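Local coordinates for protein leucyl aminopeptidase (Trypanosoma brucei brucei, PDB 5NTD) that probably removes leucine and other amino acids from the N termini of peptides as a manganese-dependent M17 aminopeptidase inhibited by bestatin, at residues Ser13-Ser18 with Thr226-Gly231; Thr24-Thr29 with Ser205-Gln210. All blocks are in the same frame, centred on the assembly; numbering follows the deposited sequence.

Interaction 1 of 2, residues Ser13-Ser18 with Thr226-Gly231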
# COMPACT_ATOMS: atom_id res chain seq x y z
N SER G 13 14.32 20.06 33.96
CA SER G 13 14.29 20.16 35.43
C SER G 13 12.99 20.75 35.92
O SER G 13 12.40 20.26 36.88
CB SER G 13 15.40 21.03 35.96
OG SER G 13 16.60 20.30 35.91
N ALA G 14 12.58 21.83 35.29
CA ALA G 14 11.34 22.50 35.71
C ALA G 14 10.14 21.56 35.53
O ALA G 14 9.24 21.49 36.34
CB ALA G 14 11.14 23.78 34.95
N PHE G 15 10.19 20.77 34.47
CA PHE G 15 9.08 19.85 34.16
C PHE G 15 9.07 18.74 35.18
O PHE G 15 8.01 18.33 35.65
CB PHE G 15 9.17 19.26 32.72
CG PHE G 15 8.17 18.17 32.48
CD1 PHE G 15 6.82 18.49 32.33
CD2 PHE G 15 8.55 16.85 32.45
CE1 PHE G 15 5.88 17.50 32.14
CE2 PHE G 15 7.61 15.84 32.25
CZ PHE G 15 6.26 16.18 32.10
N VAL G 16 10.25 18.24 35.50
CA VAL G 16 10.38 17.20 36.56
C VAL G 16 9.69 17.72 37.84
O VAL G 16 8.84 17.05 38.44
CB VAL G 16 11.85 16.85 36.88
CG1 VAL G 16 11.98 16.06 38.19
CG2 VAL G 16 12.40 16.01 35.73
N GLN G 17 10.07 18.92 38.20
CA GLN G 17 9.56 19.54 39.42
C GLN G 17 8.04 19.69 39.37
O GLN G 17 7.35 19.40 40.35
CB GLN G 17 10.24 20.89 39.69
CG GLN G 17 9.91 21.45 41.08
CD GLN G 17 10.40 22.87 41.31
OE1 GLN G 17 10.44 23.70 40.39
NE2 GLN G 17 10.80 23.16 42.54
N SER G 18 7.52 20.10 38.21
CA SER G 18 6.05 20.25 38.04
C SER G 18 5.33 18.92 38.32
O SER G 18 4.20 18.89 38.78
CB SER G 18 5.70 20.72 36.62
OG SER G 18 5.78 19.64 35.67
N THR G 226 12.54 8.81 35.39
CA THR G 226 13.32 8.28 36.50
C THR G 226 13.48 9.34 37.63
O THR G 226 13.33 9.02 38.81
CB THR G 226 14.70 7.81 36.03
OG1 THR G 226 14.51 6.73 35.11
CG2 THR G 226 15.56 7.30 37.22
N GLU G 227 13.81 10.55 37.24
CA GLU G 227 14.00 11.64 38.22
C GLU G 227 12.72 11.91 38.97
O GLU G 227 12.73 12.20 40.16
CB GLU G 227 14.47 12.93 37.57
CG GLU G 227 15.93 12.89 37.18
CD GLU G 227 16.31 14.12 36.35
OE1 GLU G 227 15.97 15.25 36.79
OE2 GLU G 227 16.92 13.96 35.26
N ILE G 228 11.61 11.84 38.26
CA ILE G 228 10.29 12.04 38.89
C ILE G 228 10.04 10.97 39.95
O ILE G 228 9.59 11.27 41.06
CB ILE G 228 9.17 12.06 37.85
CG1 ILE G 228 9.25 13.37 37.06
CG2 ILE G 228 7.79 11.93 38.52
CD1 ILE G 228 8.54 13.32 35.72
N ALA G 229 10.33 9.72 39.60
CA ALA G 229 10.19 8.62 40.54
C ALA G 229 11.09 8.82 41.78
O ALA G 229 10.67 8.63 42.92
CB ALA G 229 10.52 7.30 39.88
N GLN G 230 12.33 9.23 41.54
CA GLN G 230 13.28 9.53 42.62
C GLN G 230 12.79 10.67 43.53
O GLN G 230 12.87 10.58 44.74
CB GLN G 230 14.65 9.89 42.05
CG GLN G 230 15.36 8.65 41.53
CD GLN G 230 16.52 8.95 40.62
OE1 GLN G 230 16.51 9.91 39.86
NE2 GLN G 230 17.54 8.12 40.70
N GLY G 231 12.24 11.70 42.92
CA GLY G 231 11.64 12.82 43.66
C GLY G 231 10.54 12.36 44.61
O GLY G 231 10.49 12.77 45.79
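V16 packs against I228 and E227 in an apolar helix-helix contact between helix 6-20, close to the N terminus, and helix 222-236 of the catalytic part of the chain. The axes of the two segments come within 9.3 Å and cross at -44°, and the backbones are nearest at V16 and I228. V16 and E227 point at each other's helices, while I228 reaches in with its end. CG1 of V16, anti to the backbone N (chi1 166°), sits between I228 CG1 and E227 CB, 4.0 Å from each; the V16 and I228 side chains slide past each other in opposite directions. CG2 lies on the E227 side alone, near CB and 3.8 Å from OE1 of that residue, whose side chain crosses that of V16 at about a right angle. Helix 222-236 precedes strand 239-244 of the catalytic sheet, so the N-terminal helix here rests on the metallopeptidase fold. On the buried side, the F15 ring meets I228 more loosely and obliquely, CE2 to CD1 4.4 Å, and also touches R211, A215 and L219. I228 in turn reaches L212 and F320. S18 OG donates to F15 O at 2.6 Å and also bonds R211 NH2, which links helix 6-20 to helix 196-214.

Interaction 2 of 2, residues Thr24-Thr29 with Ser205-Gln210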
# COMPACT_ATOMS: atom_id res chain seq x y z
N THR G 24 -3.63 18.23 42.90
CA THR G 24 -4.88 18.21 42.15
C THR G 24 -5.68 19.50 42.30
O THR G 24 -5.54 20.22 43.23
CB THR G 24 -5.80 17.07 42.55
OG1 THR G 24 -7.00 17.08 41.73
CG2 THR G 24 -6.21 17.17 44.03
N ASN G 25 -6.52 19.76 41.32
CA ASN G 25 -7.43 20.90 41.32
C ASN G 25 -8.80 20.53 41.89
O ASN G 25 -9.72 21.35 41.90
CB ASN G 25 -7.66 21.39 39.87
CG ASN G 25 -8.33 20.31 39.03
OD1 ASN G 25 -7.89 19.18 39.06
ND2 ASN G 25 -9.39 20.64 38.32
N VAL G 26 -8.97 19.28 42.28
CA VAL G 26 -10.29 18.79 42.72
C VAL G 26 -10.33 18.64 44.23
O VAL G 26 -9.40 18.11 44.85
CB VAL G 26 -10.64 17.42 42.07
CG1 VAL G 26 -12.08 17.01 42.36
CG2 VAL G 26 -10.44 17.48 40.57
N CYS G 27 -11.42 19.08 44.82
CA CYS G 27 -11.72 18.77 46.23
C CYS G 27 -13.14 18.22 46.34
O CYS G 27 -13.92 18.24 45.40
CB CYS G 27 -11.55 19.98 47.14
SG CYS G 27 -12.58 21.37 46.66
N PHE G 28 -13.43 17.63 47.49
CA PHE G 28 -14.66 16.87 47.69
C PHE G 28 -15.32 17.27 48.99
O PHE G 28 -14.68 17.42 50.03
CB PHE G 28 -14.38 15.36 47.70
CG PHE G 28 -13.67 14.89 46.47
CD1 PHE G 28 -12.28 14.93 46.39
CD2 PHE G 28 -14.40 14.49 45.34
CE1 PHE G 28 -11.61 14.53 45.24
CE2 PHE G 28 -13.74 14.07 44.21
CZ PHE G 28 -12.33 14.10 44.15
N THR G 29 -16.64 17.37 48.93
CA THR G 29 -17.44 17.61 50.11
C THR G 29 -18.80 17.01 49.90
O THR G 29 -19.02 16.20 48.99
CB THR G 29 -17.48 19.12 50.44
OG1 THR G 29 -18.13 19.32 51.72
CG2 THR G 29 -18.21 19.94 49.37
N SER G 205 -3.57 11.13 41.61
CA SER G 205 -2.88 10.06 40.86
C SER G 205 -3.44 9.93 39.43
O SER G 205 -2.69 9.71 38.49
CB SER G 205 -2.96 8.74 41.58
OG SER G 205 -1.89 8.63 42.52
N THR G 206 -4.75 10.05 39.27
CA THR G 206 -5.36 10.06 37.94
C THR G 206 -4.76 11.18 37.07
O THR G 206 -4.41 10.97 35.91
CB THR G 206 -6.86 10.27 38.02
OG1 THR G 206 -7.44 9.18 38.73
CG2 THR G 206 -7.50 10.35 36.62
N GLN G 207 -4.62 12.36 37.67
CA GLN G 207 -4.14 13.56 36.98
C GLN G 207 -2.64 13.58 36.75
O GLN G 207 -2.17 14.04 35.72
CB GLN G 207 -4.56 14.81 37.69
CG GLN G 207 -6.06 15.01 37.61
CD GLN G 207 -6.54 16.25 38.35
OE1 GLN G 207 -5.84 16.76 39.24
NE2 GLN G 207 -7.72 16.71 38.00
N LEU G 208 -1.88 13.04 37.69
CA LEU G 208 -0.43 12.88 37.47
C LEU G 208 -0.20 11.89 36.31
O LEU G 208 0.65 12.11 35.47
CB LEU G 208 0.28 12.38 38.73
CG LEU G 208 1.76 12.10 38.57
CD1 LEU G 208 2.51 13.33 38.11
CD2 LEU G 208 2.35 11.62 39.90
N CYS G 209 -0.94 10.80 36.34
CA CYS G 209 -0.88 9.78 35.29
C CYS G 209 -1.19 10.41 33.94
O CYS G 209 -0.45 10.28 32.97
CB CYS G 209 -1.84 8.66 35.59
SG CYS G 209 -1.76 7.28 34.41
N GLN G 210 -2.26 11.19 33.93
CA GLN G 210 -2.65 11.97 32.75
C GLN G 210 -1.53 12.88 32.27
O GLN G 210 -1.22 12.97 31.06
CB GLN G 210 -3.89 12.79 33.03
CG GLN G 210 -4.54 13.37 31.81
CD GLN G 210 -5.54 14.47 32.16
OE1 GLN G 210 -6.73 14.31 31.98
NE2 GLN G 210 -5.03 15.60 32.63
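The side-chain amide of Q207 reaches out from helix 196-214 and meets T24 and N25, just ahead of strand 26-30, with one polar atom for each. It crosses both side chains at about a right angle. Towards N25 the two amides lie nearly coplanar, their planes 23° apart, and Q207 NE2 donates to N25 OD1 at 2.7 Å. The donor lies in the carbonyl plane of N25, with a C=O...N angle of 150°; the acceptor in turn stays close to the amide plane of Q207. Towards T24 the geometry differs: OG1 donates to Q207 OE1 at 2.8 Å from above the carbonyl plane, 47° out of it. Q207 presents its amide on a chain extended beyond CG, whereas N25 holds CG between its backbone N and carbonyl carbon, which swings OD1 over to the glutamine.

The amide has further partners: Y22 OH bonds OE1, and NE2 also bonds A158 O. Four hydrogen bonds therefore fix the rotation of this buried group. The N25 amide is held at both ends too, its ND2 bonding S182 O beside strand 183-188. V26 CG2 packs 3.8 Å from Q207 NE2, a van der Waals contact of a methyl with the amide nitrogen. T24 OG1 has a second role, accepting the backbone N-H of V26 at 3.0 Å. That bond closes an ST turn at the point where the chain enters strand 26-30, an outermost strand of the six-stranded sheet within this chain, which pairs in parallel with strand 183-188. The turn thus leads into an edge strand of the macro-like N-terminal domain, its hydroxyl and the following asparagine fastened to helix 196-214, the helix that leads from this domain towards the catalytic one.

In the fold
From the N terminus the chain runs through helix 6-20, the first partner of interaction 1, and turns directly into strand 26-30, whose start is the first partner of interaction 2. It then builds the rest of the six-stranded sheet, and helix 196-214 closes the inner loop at interaction 2. The next helix, 222-236, closes the wider loop at interaction 1, so interaction 2 lies within interaction 1 and the two do not cross. Their centres are about 18 Å apart and they do not touch. Together they hold the beginning of the chain against consecutive helices: 24-29 ties the edge of the N-terminal sheet to 205-210, and 13-18 reaches the catalytic part at 226-231.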